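Local coordinates for protein SYE1 (PDB 4AWT) that binds flavin mononucleotide and probably uses NADH or NADPH to reduce activated carbon-carbon double bonds, at residues I326-L331 with Y339-H344; Y44-A49 with T87-A92; R27-Q32 with K355-Y360. The protein carries 1 engineered substitution. All blocks are in the same frame, centred on the assembly; numbering follows the deposited sequence. Where two conformers were deposited one is given.

Contact 1. Residues I326-L331 with Y339-H344; sequences IANPDL and YPLAEH
The carboxamide of Asn328 lies against the backbone of Ala342 and bonds it twice. Asn328 OD1 takes the N-H of Ala342 on a lone pair, in the carbonyl plane, at 2.9 Å. Asn328 ND2 returns a bond to Ala342 O, also 2.9 Å, with the N-H pointing fairly straight at 159°. One flat amide thus serves both polar backbone atoms of a residue that belongs to no regular strand, and this pairing fixes the rotation of the carboxamide. Asn328 CG lies anti to the carbonyl carbon, beside the backbone N (chi1 -62°), where the amide can face Ala342. Ala327 CB presses onto the backbone of residues 339-344, 3.5 Å from Glu343 C, and Ile326 CG2 reaches His344 CB at 3.7 Å. Leu331 CD1 meets Leu341 CD2 at 3.8 Å, the two leucines crossing obliquely. Behind this shell, Pro324 O accepts a further bond from Asn328 ND2, and Ile326 also touches FMN. A type I turn from Asn328 to Leu331 leads into helix 331-337, whose Arg334 packs on Asn328 and Leu341. Beyond that helix, residues 339-344 pass the link between it and helix 323-327, in the chain that follows the last barrel strand, 318-320.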
ATOM      1  N   ILE A 326      12.729   6.816  -3.329  1.00  6.12           N
ATOM      2  CA  ILE A 326      13.781   5.920  -2.883  0.53  6.36           C
ATOM      3  C   ILE A 326      15.127   6.619  -2.954  1.00  5.33           C
ATOM      4  O   ILE A 326      15.907   6.545  -2.017  1.00  5.68           O
ATOM      5  CB  ILE A 326      13.732   4.658  -3.737  0.53  6.64           C
ATOM      6  CG1 ILE A 326      12.430   3.919  -3.410  0.53  7.95           C
ATOM      7  CG2 ILE A 326      14.973   3.787  -3.594  0.53  5.27           C
ATOM      8  CD1 ILE A 326      12.257   2.710  -4.325  0.53 13.58           C
ATOM      9  N   ALA A 327      15.385   7.300  -4.065  1.00  5.81           N
ATOM     10  CA  ALA A 327      16.688   7.862  -4.335  1.00  6.06           C
ATOM     11  C   ALA A 327      16.849   9.327  -3.927  1.00  5.66           C
ATOM     12  O   ALA A 327      17.954   9.842  -3.984  1.00  6.70           O
ATOM     13  CB  ALA A 327      17.021   7.715  -5.815  1.00  7.55           C
ATOM     14  N   ASN A 328      15.776   9.979  -3.530  1.00  5.47           N
ATOM     15  CA  ASN A 328      15.785  11.407  -3.249  1.00  5.44           C
ATOM     16  C   ASN A 328      15.090  11.622  -1.915  1.00  5.45           C
ATOM     17  O   ASN A 328      13.887  11.797  -1.847  1.00  5.83           O
ATOM     18  CB  ASN A 328      15.072  12.207  -4.341  1.00  5.75           C
ATOM     19  CG  ASN A 328      15.779  12.029  -5.677  1.00  5.73           C
ATOM     20  OD1 ASN A 328      16.744  12.732  -5.960  1.00  6.25           O
ATOM     21  ND2 ASN A 328      15.306  11.060  -6.448  1.00  6.10           N
ATOM     22  N   PRO A 329      15.852  11.571  -0.796  1.00  5.61           N
ATOM     23  CA  PRO A 329      15.199  11.728   0.500  1.00  5.88           C
ATOM     24  C   PRO A 329      14.503  13.068   0.643  1.00  5.82           C
ATOM     25  O   PRO A 329      13.488  13.196   1.318  1.00  6.23           O
ATOM     26  CB  PRO A 329      16.336  11.533   1.507  1.00  6.60           C
ATOM     27  CG  PRO A 329      17.594  11.883   0.733  1.00  6.78           C
ATOM     28  CD  PRO A 329      17.313  11.361  -0.662  1.00  6.43           C
ATOM     29  N   ASP A 330      15.097  14.087  -0.010  1.00  5.56           N
ATOM     30  CA  ASP A 330      14.627  15.440  -0.091  1.00  5.70           C
ATOM     31  C   ASP A 330      13.861  15.678  -1.367  1.00  5.57           C
ATOM     32  O   ASP A 330      13.910  16.769  -1.971  1.00  5.91           O
ATOM     33  CB  ASP A 330      15.784  16.435   0.026  1.00  6.03           C
ATOM     34  CG  ASP A 330      16.845  16.267  -1.014  1.00  6.36           C
ATOM     35  OD1 ASP A 330      16.928  15.197  -1.677  1.00  6.52           O
ATOM     36  OD2 ASP A 330      17.637  17.222  -1.166  1.00  8.40           O
ATOM     37  N   LEU A 331      13.063  14.694  -1.819  1.00  5.74           N
ATOM     38  CA  LEU A 331      12.314  14.849  -3.043  1.00  5.61           C
ATOM     39  C   LEU A 331      11.485  16.102  -3.058  1.00  5.48           C
ATOM     40  O   LEU A 331      11.489  16.820  -4.080  1.00  5.80           O
ATOM     41  CB  LEU A 331      11.444  13.602  -3.303  1.00  5.74           C
ATOM     42  CG  LEU A 331      10.651  13.687  -4.596  1.00  5.78           C
ATOM     43  CD1 LEU A 331      11.517  13.674  -5.824  1.00  6.79           C
ATOM     44  CD2 LEU A 331       9.645  12.547  -4.645  1.00  6.79           C
ATOM     45  N   TYR A 339      15.519  20.853  -8.920  1.00  7.61           N
ATOM     46  CA  TYR A 339      16.824  20.239  -8.826  1.00  7.81           C
ATOM     47  C   TYR A 339      16.745  18.850  -9.461  1.00  7.42           C
ATOM     48  O   TYR A 339      15.738  18.172  -9.355  1.00  8.13           O
ATOM     49  CB  TYR A 339      17.242  20.070  -7.371  1.00  8.19           C
ATOM     50  CG  TYR A 339      17.428  21.310  -6.570  1.00  8.95           C
ATOM     51  CD1 TYR A 339      17.926  22.478  -7.150  1.00  9.77           C
ATOM     52  CD2 TYR A 339      17.149  21.310  -5.205  1.00  9.75           C
ATOM     53  CE1 TYR A 339      18.113  23.619  -6.333  1.00 11.51           C
ATOM     54  CE2 TYR A 339      17.332  22.416  -4.424  1.00 10.58           C
ATOM     55  CZ  TYR A 339      17.797  23.549  -4.983  1.00 11.37           C
ATOM     56  OH  TYR A 339      18.008  24.707  -4.249  1.00 16.29           O
ATOM     57  N   PRO A 340      17.840  18.406 -10.093  1.00  7.47           N
ATOM     58  CA  PRO A 340      17.798  17.084 -10.719  1.00  7.56           C
ATOM     59  C   PRO A 340      17.618  15.996  -9.671  1.00  6.62           C
ATOM     60  O   PRO A 340      18.135  16.051  -8.575  1.00  7.19           O
ATOM     61  CB  PRO A 340      19.179  16.995 -11.393  1.00  8.59           C
ATOM     62  CG  PRO A 340      20.058  17.913 -10.567  1.00  9.63           C
ATOM     63  CD  PRO A 340      19.135  19.073 -10.247  1.00  8.49           C
ATOM     64  N   LEU A 341      16.884  14.970 -10.107  1.00  7.27           N
ATOM     65  CA  LEU A 341      16.600  13.820  -9.274  1.00  7.00           C
ATOM     66  C   LEU A 341      17.651  12.747  -9.469  1.00  7.25           C
ATOM     67  O   LEU A 341      17.963  12.351 -10.608  1.00  9.46           O
ATOM     68  CB  LEU A 341      15.227  13.226  -9.593  1.00  8.13           C
ATOM     69  CG  LEU A 341      14.065  14.196  -9.492  1.00  9.33           C
ATOM     70  CD1 LEU A 341      12.746  13.397  -9.576  1.00 12.96           C
ATOM     71  CD2 LEU A 341      14.083  15.042  -8.249  1.00  9.16           C
ATOM     72  N   ALA A 342      18.166  12.209  -8.387  1.00  6.42           N
ATOM     73  CA  ALA A 342      18.940  10.988  -8.458  1.00  6.25           C
ATOM     74  C   ALA A 342      18.040   9.854  -8.891  1.00  5.73           C
ATOM     75  O   ALA A 342      16.824   9.891  -8.680  1.00  6.53           O
ATOM     76  CB  ALA A 342      19.567  10.691  -7.123  1.00  6.75           C
ATOM     77  N   GLU A 343      18.615   8.806  -9.467  1.00  6.74           N
ATOM     78  CA  GLU A 343      17.878   7.601  -9.783  0.52  6.70           C
ATOM     79  C   GLU A 343      18.291   6.464  -8.862  1.00  6.52           C
ATOM     80  O   GLU A 343      19.438   6.365  -8.410  1.00  7.45           O
ATOM     81  CB  GLU A 343      18.014   7.138 -11.242  0.52  7.06           C
ATOM     82  CG  GLU A 343      17.382   8.084 -12.264  0.52 11.34           C
ATOM     83  CD  GLU A 343      17.366   7.495 -13.663  0.52 13.60           C
ATOM     84  OE1 GLU A 343      18.298   7.642 -14.460  0.52 17.03           O
ATOM     85  OE2 GLU A 343      16.337   6.840 -13.952  0.52 22.06           O
ATOM     86  N   HIS A 344      17.312   5.598  -8.578  1.00  6.90           N
ATOM     87  CA  HIS A 344      17.529   4.501  -7.675  1.00  7.12           C
ATOM     88  C   HIS A 344      18.248   3.338  -8.355  1.00  7.20           C
ATOM     89  O   HIS A 344      18.185   3.158  -9.589  1.00  7.84           O
ATOM     90  CB  HIS A 344      16.210   3.986  -7.081  1.00  7.98           C
ATOM     91  CG  HIS A 344      15.376   3.186  -8.022  1.00  8.21           C
ATOM     92  ND1 HIS A 344      14.511   3.728  -8.919  1.00  9.09           N
ATOM     93  CD2 HIS A 344      15.329   1.832  -8.208  1.00  9.24           C
ATOM     94  CE1 HIS A 344      13.970   2.744  -9.617  1.00 10.04           C
ATOM     95  NE2 HIS A 344      14.436   1.568  -9.207  1.00 10.30           N
TER

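Contact 2. Residues Y44-A49 with T87-A92; sequences YYAQRA and TEAVHA
Tyr45 meets Val90 through the root of its side chain: Tyr45 CB sits 3.7 Å from Val90 CG2, while the ring leads away from helix 77-92. Tyr45 CG lies beside its own backbone N (chi1 -76°). The ring packs on Met22 and on Ile54 and Ser56 of strand 53-60, and its hydroxyl bonds Glu57. One face of the ring carries Tyr44 CD2 over its centre. Ala46 is where the backbones come nearest, its CA 4.6 Å from the CA of Val90. Here Ala46 CB meets Ala89 CB at 4.0 Å, two methyls small enough to let the helices draw close. Arg48 turns to the other flank, where Arg48 NH1 bonds Tyr44 O at 2.9 Å, nearly in the guanidinium plane, and Tyr44 CD1 lies over one guanidinium face toward its rim. Ala49, at the end of a type I turn begun by Ala46, brings its CB to 4.4 Å from Val90 CG1. Val90 thus uses CG2 for Tyr45 and CG1 for Ala49, and it also reaches Ile54 and Ile97. No hydrogen bond crosses: this is apolar packing of helix 39-46 and the turn after it on helix 77-92, neighbouring helices outside successive parallel strands, as in a TIM barrel.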
ATOM      1  N   TYR A  44      15.588   5.789   7.585  1.00  6.30           N
ATOM      2  CA  TYR A  44      15.122   5.882   6.197  1.00  6.10           C
ATOM      3  C   TYR A  44      13.839   6.690   6.075  1.00  5.65           C
ATOM      4  O   TYR A  44      13.711   7.580   5.247  1.00  5.80           O
ATOM      5  CB  TYR A  44      14.935   4.478   5.700  1.00  6.72           C
ATOM      6  CG  TYR A  44      14.059   4.274   4.477  1.00  6.09           C
ATOM      7  CD1 TYR A  44      14.482   4.623   3.207  1.00  5.83           C
ATOM      8  CD2 TYR A  44      12.802   3.712   4.634  1.00  6.24           C
ATOM      9  CE1 TYR A  44      13.677   4.418   2.121  1.00  5.81           C
ATOM     10  CE2 TYR A  44      11.991   3.457   3.542  1.00  6.38           C
ATOM     11  CZ  TYR A  44      12.435   3.805   2.277  1.00  5.86           C
ATOM     12  OH  TYR A  44      11.710   3.523   1.151  1.00  6.26           O
ATOM     13  N   TYR A  45      12.828   6.362   6.925  1.00  5.67           N
ATOM     14  CA  TYR A  45      11.586   7.085   6.853  1.00  5.65           C
ATOM     15  C   TYR A  45      11.753   8.524   7.330  1.00  5.59           C
ATOM     16  O   TYR A  45      11.211   9.457   6.739  1.00  5.83           O
ATOM     17  CB  TYR A  45      10.494   6.374   7.625  1.00  5.55           C
ATOM     18  CG  TYR A  45       9.915   5.154   6.958  1.00  5.35           C
ATOM     19  CD1 TYR A  45       9.079   5.311   5.846  1.00  5.88           C
ATOM     20  CD2 TYR A  45      10.138   3.877   7.420  1.00  6.02           C
ATOM     21  CE1 TYR A  45       8.498   4.228   5.239  1.00  5.87           C
ATOM     22  CE2 TYR A  45       9.550   2.777   6.813  1.00  6.05           C
ATOM     23  CZ  TYR A  45       8.723   2.943   5.721  1.00  5.89           C
ATOM     24  OH  TYR A  45       8.100   1.887   5.139  1.00  6.85           O
ATOM     25  N   ALA A  46      12.518   8.730   8.405  1.00  5.91           N
ATOM     26  CA  ALA A  46      12.714  10.085   8.915  1.00  6.33           C
ATOM     27  C   ALA A  46      13.417  10.976   7.905  1.00  5.93           C
ATOM     28  O   ALA A  46      13.127  12.167   7.841  1.00  6.55           O
ATOM     29  CB  ALA A  46      13.464  10.042  10.222  1.00  8.07           C
ATOM     30  N   GLN A  47      14.322  10.401   7.109  1.00  5.83           N
ATOM     31  CA  GLN A  47      14.980  11.148   6.036  1.00  5.93           C
ATOM     32  C   GLN A  47      14.009  11.695   5.019  1.00  6.11           C
ATOM     33  O   GLN A  47      14.356  12.632   4.299  1.00  7.11           O
ATOM     34  CB  GLN A  47      15.977  10.259   5.311  1.00  6.06           C
ATOM     35  CG  GLN A  47      17.269   9.970   6.062  1.00  6.23           C
ATOM     36  CD  GLN A  47      18.197   9.057   5.316  1.00  6.21           C
ATOM     37  OE1 GLN A  47      19.437   8.986   5.707  1.00  9.16           O
ATOM     38  NE2 GLN A  47      17.811   8.394   4.353  1.00  5.64           N
ATOM     39  N   ARG A  48      12.833  11.086   4.902  1.00  5.61           N
ATOM     40  CA  ARG A  48      11.839  11.388   3.872  1.00  5.76           C
ATOM     41  C   ARG A  48      10.628  12.130   4.426  1.00  5.91           C
ATOM     42  O   ARG A  48       9.635  12.316   3.739  1.00  6.44           O
ATOM     43  CB  ARG A  48      11.479  10.078   3.148  1.00  5.87           C
ATOM     44  CG  ARG A  48      12.651   9.621   2.297  1.00  5.80           C
ATOM     45  CD  ARG A  48      12.676   8.135   1.926  1.00  6.14           C
ATOM     46  NE  ARG A  48      13.828   7.837   1.100  1.00  6.07           N
ATOM     47  CZ  ARG A  48      15.068   7.838   1.544  1.00  5.79           C
ATOM     48  NH1 ARG A  48      15.327   7.903   2.816  1.00  5.96           N
ATOM     49  NH2 ARG A  48      16.086   7.770   0.677  1.00  6.42           N
ATOM     50  N   ALA A  49      10.739  12.605   5.663  1.00  6.21           N
ATOM     51  CA  ALA A  49       9.610  13.188   6.393  1.00  6.85           C
ATOM     52  C   ALA A  49       9.302  14.608   5.990  1.00  6.60           C
ATOM     53  O   ALA A  49       8.397  15.218   6.608  1.00  8.29           O
ATOM     54  CB  ALA A  49       9.858  13.015   7.882  1.00 10.04           C
ATOM     55  N   THR A  87       7.785   5.460  13.924  1.00  6.50           N
ATOM     56  CA  THR A  87       6.836   6.547  14.026  1.00  6.82           C
ATOM     57  C   THR A  87       7.367   7.648  14.923  1.00  6.86           C
ATOM     58  O   THR A  87       7.102   8.820  14.641  1.00  7.85           O
ATOM     59  CB  THR A  87       5.423   6.093  14.433  1.00  7.14           C
ATOM     60  OG1 THR A  87       5.471   5.731  15.820  1.00  7.70           O
ATOM     61  CG2 THR A  87       4.886   4.995  13.574  1.00  7.35           C
ATOM     62  N   GLU A  88       8.096   7.317  15.985  1.00  7.46           N
ATOM     63  CA  GLU A  88       8.723   8.350  16.799  1.00  7.87           C
ATOM     64  C   GLU A  88       9.680   9.200  15.971  1.00  7.86           C
ATOM     65  O   GLU A  88       9.716  10.427  16.088  1.00  8.61           O
ATOM     66  CB  GLU A  88       9.450   7.750  18.011  1.00  8.82           C
ATOM     67  CG  GLU A  88       8.524   7.233  19.073  1.00 10.68           C
ATOM     68  CD  GLU A  88       7.688   8.276  19.739  1.00 13.35           C
ATOM     69  OE1 GLU A  88       8.274   9.357  20.069  1.00 16.04           O
ATOM     70  OE2 GLU A  88       6.467   8.086  19.899  1.00 15.65           O
ATOM     71  N   ALA A  89      10.492   8.528  15.154  1.00  7.66           N
ATOM     72  CA  ALA A  89      11.465   9.260  14.355  1.00  7.90           C
ATOM     73  C   ALA A  89      10.785  10.182  13.356  1.00  7.40           C
ATOM     74  O   ALA A  89      11.165  11.343  13.169  1.00  8.72           O
ATOM     75  CB  ALA A  89      12.383   8.276  13.657  1.00  8.61           C
ATOM     76  N   VAL A  90       9.769   9.674  12.681  1.00  7.21           N
ATOM     77  CA  VAL A  90       9.029  10.446  11.707  1.00  6.99           C
ATOM     78  C   VAL A  90       8.288  11.629  12.357  1.00  7.37           C
ATOM     79  O   VAL A  90       8.314  12.758  11.855  1.00  8.02           O
ATOM     80  CB  VAL A  90       8.074   9.537  10.926  1.00  6.96           C
ATOM     81  CG1 VAL A  90       7.101  10.334  10.081  1.00  7.62           C
ATOM     82  CG2 VAL A  90       8.884   8.579  10.061  1.00  7.38           C
ATOM     83  N   HIS A  91       7.651  11.372  13.484  1.00  7.40           N
ATOM     84  CA  HIS A  91       6.933  12.444  14.161  1.00  7.78           C
ATOM     85  C   HIS A  91       7.902  13.506  14.690  1.00  8.14           C
ATOM     86  O   HIS A  91       7.492  14.692  14.729  1.00 10.01           O
ATOM     87  CB  HIS A  91       6.124  11.866  15.311  1.00  7.97           C
ATOM     88  CG  HIS A  91       4.904  11.164  14.796  1.00  7.81           C
ATOM     89  ND1 HIS A  91       4.345  10.057  15.400  1.00  9.35           N
ATOM     90  CD2 HIS A  91       4.148  11.391  13.734  1.00  8.36           C
ATOM     91  CE1 HIS A  91       3.287   9.686  14.713  1.00  9.78           C
ATOM     92  NE2 HIS A  91       3.114  10.463  13.702  1.00  8.83           N
ATOM     93  N   ALA A  92       9.101  13.140  15.046  1.00  8.29           N
ATOM     94  CA  ALA A  92      10.085  14.144  15.484  1.00  8.65           C
ATOM     95  C   ALA A  92      10.431  15.120  14.360  1.00  8.32           C
ATOM     96  O   ALA A  92      10.843  16.232  14.627  1.00  9.43           O
ATOM     97  CB  ALA A  92      11.326  13.458  15.997  1.00 10.66           C
TER

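Contact 3. Residues R27-Q32 with K355-Y360; sequences RSRASQ and KGLTDY
Leu357 rests against two arginines, and each turns a guanidinium face to it. Leu357 CD1 stands 3.5 Å above the guanidinium plane of Arg27, offset toward the rim, while for Arg29 the same methyl is 4.2 Å above the plane, over its centre. Leu357 CB also approaches that face, 3.8 Å from Arg29 NH2. The leucine and each arginine run antiparallel past one another. Leu357 CB points toward residues 27-32; CG is set anti to the backbone N (chi1 -175°), and the methyls reach the arginines from there. The guanidinium edges are given to polar partners: Arg27 NH2 donates to Gly356 O at 2.8 Å, close to the guanidinium plane, whereas Arg29 NH2 makes a weak bond to Lys355 O at 3.1 Å. This is a joint between the two ends of the TIM-barrel chain, the loop after the first barrel strand, 20-22, meeting the tail beyond helix 331-337. Arg29 NH1 folds back to Arg27 O at 3.0 Å, on a carbonyl lone pair, tying Arg29 to the backbone two residues earlier, while Arg29 NE bonds Gly353 O. A water accepts from Arg27 NH1 and probably donates to Leu357 O, each at 2.8 Å. Thr348 O takes bonds from the NH2 of both arginines, and Leu349 O receives Arg27 NE. Within the tail, Gly356 N bonds Asp359 OD1 on its syn side.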
ATOM      1  N   ARG A  27      10.805  -2.595   1.145  1.00  5.98           N
ATOM      2  CA  ARG A  27      12.268  -2.596   1.087  1.00  6.01           C
ATOM      3  C   ARG A  27      12.864  -3.893   1.626  1.00  6.01           C
ATOM      4  O   ARG A  27      14.088  -4.110   1.486  1.00  6.84           O
ATOM      5  CB  ARG A  27      12.887  -1.387   1.769  1.00  6.49           C
ATOM      6  CG  ARG A  27      12.307  -0.055   1.326  1.00  6.76           C
ATOM      7  CD  ARG A  27      12.327   0.169  -0.200  1.00  6.50           C
ATOM      8  NE  ARG A  27      13.698   0.064  -0.726  1.00  6.59           N
ATOM      9  CZ  ARG A  27      14.612   1.018  -0.635  1.00  6.32           C
ATOM     10  NH1 ARG A  27      14.304   2.212  -0.196  1.00  6.48           N
ATOM     11  NH2 ARG A  27      15.858   0.762  -1.052  1.00  7.07           N
ATOM     12  N   SER A  28      12.074  -4.730   2.270  1.00  6.11           N
ATOM     13  CA  SER A  28      12.542  -6.024   2.743  1.00  6.30           C
ATOM     14  C   SER A  28      13.821  -5.893   3.589  1.00  6.75           C
ATOM     15  O   SER A  28      14.789  -6.626   3.376  1.00  8.00           O
ATOM     16  CB  SER A  28      12.662  -7.018   1.610  1.00  7.12           C
ATOM     17  OG  SER A  28      11.380  -7.323   1.110  1.00  7.55           O
ATOM     18  N   ARG A  29      13.772  -4.991   4.556  1.00  6.79           N
ATOM     19  CA  ARG A  29      14.872  -4.700   5.467  1.00  7.43           C
ATOM     20  C   ARG A  29      14.573  -5.154   6.879  1.00  7.45           C
ATOM     21  O   ARG A  29      15.360  -4.852   7.789  1.00  9.16           O
ATOM     22  CB  ARG A  29      15.232  -3.201   5.462  1.00  8.62           C
ATOM     23  CG  ARG A  29      15.640  -2.583   4.125  1.00  8.92           C
ATOM     24  CD  ARG A  29      16.823  -3.296   3.569  1.00  9.43           C
ATOM     25  NE  ARG A  29      17.758  -2.461   2.727  1.00  8.56           N
ATOM     26  CZ  ARG A  29      17.618  -2.204   1.438  1.00  7.82           C
ATOM     27  NH1 ARG A  29      16.505  -2.491   0.796  1.00  7.95           N
ATOM     28  NH2 ARG A  29      18.608  -1.603   0.800  1.00  8.41           N
ATOM     29  N   ALA A  30      13.447  -5.814   7.162  1.00  6.79           N
ATOM     30  CA  ALA A  30      13.078  -6.088   8.533  1.00  6.98           C
ATOM     31  C   ALA A  30      14.067  -7.074   9.167  1.00  7.37           C
ATOM     32  O   ALA A  30      14.585  -7.978   8.553  1.00  8.50           O
ATOM     33  CB  ALA A  30      11.671  -6.664   8.589  1.00  7.70           C
ATOM     34  N   SER A  31      14.289  -6.842  10.470  1.00  7.80           N
ATOM     35  CA  SER A  31      15.221  -7.667  11.216  1.00  8.56           C
ATOM     36  C   SER A  31      14.722  -9.087  11.374  1.00  9.56           C
ATOM     37  O   SER A  31      13.534  -9.338  11.540  1.00  9.51           O
ATOM     38  CB  SER A  31      15.464  -7.056  12.598  1.00 10.19           C
ATOM     39  OG  SER A  31      16.136  -5.823  12.444  1.00 11.52           O
ATOM     40  N   GLN A  32      15.692  -9.991  11.382  1.00 11.84           N
ATOM     41  CA  GLN A  32      15.491 -11.406  11.483  1.00 13.44           C
ATOM     42  C   GLN A  32      16.156 -11.923  12.783  1.00 16.00           C
ATOM     43  O   GLN A  32      17.235 -11.470  13.145  1.00 20.38           O
ATOM     44  CB  GLN A  32      16.134 -12.127  10.278  1.00 15.78           C
ATOM     45  CG  GLN A  32      15.554 -11.584   8.941  1.00 14.72           C
ATOM     46  CD  GLN A  32      14.057 -11.737   8.918  1.00 14.83           C
ATOM     47  OE1 GLN A  32      13.531 -12.840   9.199  1.00 25.38           O
ATOM     48  NE2 GLN A  32      13.307 -10.698   8.593  1.00 10.79           N
ATOM     49  N   LYS A 355      22.959   0.230   2.740  1.00  8.92           N
ATOM     50  CA  LYS A 355      23.366   0.635   1.397  1.00  9.13           C
ATOM     51  C   LYS A 355      22.164   0.552   0.470  1.00  8.32           C
ATOM     52  O   LYS A 355      21.471  -0.470   0.369  1.00  8.72           O
ATOM     53  CB  LYS A 355      24.527  -0.246   0.928  1.00 11.15           C
ATOM     54  CG  LYS A 355      25.790   0.014   1.657  1.00 15.24           C
ATOM     55  CD  LYS A 355      26.927  -0.897   1.163  1.00 22.45           C
ATOM     56  CE  LYS A 355      28.247  -0.512   1.789  1.00 32.77           C
ATOM     57  NZ  LYS A 355      29.361  -0.880   0.866  1.00 51.53           N
ATOM     58  N   GLY A 356      21.925   1.657  -0.225  1.00  7.78           N
ATOM     59  CA  GLY A 356      20.768   1.751  -1.073  1.00  7.36           C
ATOM     60  C   GLY A 356      19.477   1.971  -0.319  1.00  6.48           C
ATOM     61  O   GLY A 356      18.406   1.866  -0.920  1.00  6.96           O
ATOM     62  N   LEU A 357      19.570   2.314   0.944  1.00  6.87           N
ATOM     63  CA  LEU A 357      18.421   2.609   1.798  1.00  6.27           C
ATOM     64  C   LEU A 357      18.557   3.995   2.382  1.00  6.35           C
ATOM     65  O   LEU A 357      17.761   4.903   2.086  1.00  6.59           O
ATOM     66  CB  LEU A 357      18.225   1.552   2.887  1.00  6.83           C
ATOM     67  CG  LEU A 357      16.969   1.737   3.723  1.00  6.73           C
ATOM     68  CD1 LEU A 357      15.726   1.281   2.968  1.00  7.11           C
ATOM     69  CD2 LEU A 357      17.106   1.013   5.054  1.00  8.03           C
ATOM     70  N   THR A 358      19.579   4.214   3.215  1.00  6.51           N
ATOM     71  CA  THR A 358      19.762   5.430   3.950  1.00  6.75           C
ATOM     72  C   THR A 358      20.933   6.282   3.487  1.00  7.07           C
ATOM     73  O   THR A 358      21.195   7.339   4.055  1.00  7.57           O
ATOM     74  CB  THR A 358      19.943   5.175   5.464  1.00  7.75           C
ATOM     75  OG1 THR A 358      21.057   4.296   5.588  1.00  9.78           O
ATOM     76  CG2 THR A 358      18.721   4.542   6.060  1.00  9.25           C
ATOM     77  N   ASP A 359      21.627   5.845   2.428  1.00  6.82           N
ATOM     78  CA  ASP A 359      22.836   6.519   1.959  1.00  7.47           C
ATOM     79  C   ASP A 359      22.646   7.225   0.642  1.00  7.21           C
ATOM     80  O   ASP A 359      23.638   7.626   0.025  1.00  9.02           O
ATOM     81  CB  ASP A 359      24.034   5.577   1.939  1.00  7.82           C
ATOM     82  CG  ASP A 359      23.907   4.442   0.993  1.00  7.92           C
ATOM     83  OD1 ASP A 359      22.848   4.286   0.386  1.00  7.66           O
ATOM     84  OD2 ASP A 359      24.903   3.652   0.890  1.00 10.06           O
ATOM     85  N   TYR A 360      21.411   7.472   0.194  1.00  6.71           N
ATOM     86  CA  TYR A 360      21.160   8.405  -0.868  1.00  6.58           C
ATOM     87  C   TYR A 360      21.246   9.813  -0.296  1.00  6.62           C
ATOM     88  O   TYR A 360      20.479  10.119   0.631  1.00  7.73           O
ATOM     89  CB  TYR A 360      19.832   8.188  -1.523  1.00  6.38           C
ATOM     90  CG  TYR A 360      19.663   6.954  -2.353  1.00  6.39           C
ATOM     91  CD1 TYR A 360      20.075   6.917  -3.680  1.00  6.74           C
ATOM     92  CD2 TYR A 360      19.063   5.810  -1.842  1.00  6.19           C
ATOM     93  CE1 TYR A 360      19.865   5.807  -4.479  1.00  7.22           C
ATOM     94  CE2 TYR A 360      18.879   4.688  -2.617  1.00  6.66           C
ATOM     95  CZ  TYR A 360      19.273   4.693  -3.932  1.00  6.77           C
ATOM     96  OH  TYR A 360      19.056   3.609  -4.762  1.00  8.04           O
TER
HETATM   97  O   HOH W   1      16.148   4.359  -0.185  1.00  6.47           O

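Overall arrangement
Contact 3 lies on the same side of the chain's centre as contacts 1 and 2, and the three centres are 14 to 17 Å apart; contacts 1 and 2 are both enclosed in the chain loop that contact 3 closes. Arg48 joins contacts 2 and 1: Arg48 NH2 lies 3.0 Å from Ile326 O, a probable hydrogen bond. Between contacts 2 and 3, Tyr44 OH lies 3.2 Å from Arg27 NH1, probably a weak bond. Tyr360 ties contact 3 to contact 1, Tyr360 CB packing 3.5 Å from Ala327 O. Contact 1 touches the flavin, contact 3 lies close to it and contact 2 farther back: the side chains of Ile326, Arg27 and Tyr45 are about 4, 5 and 8 Å from FMN.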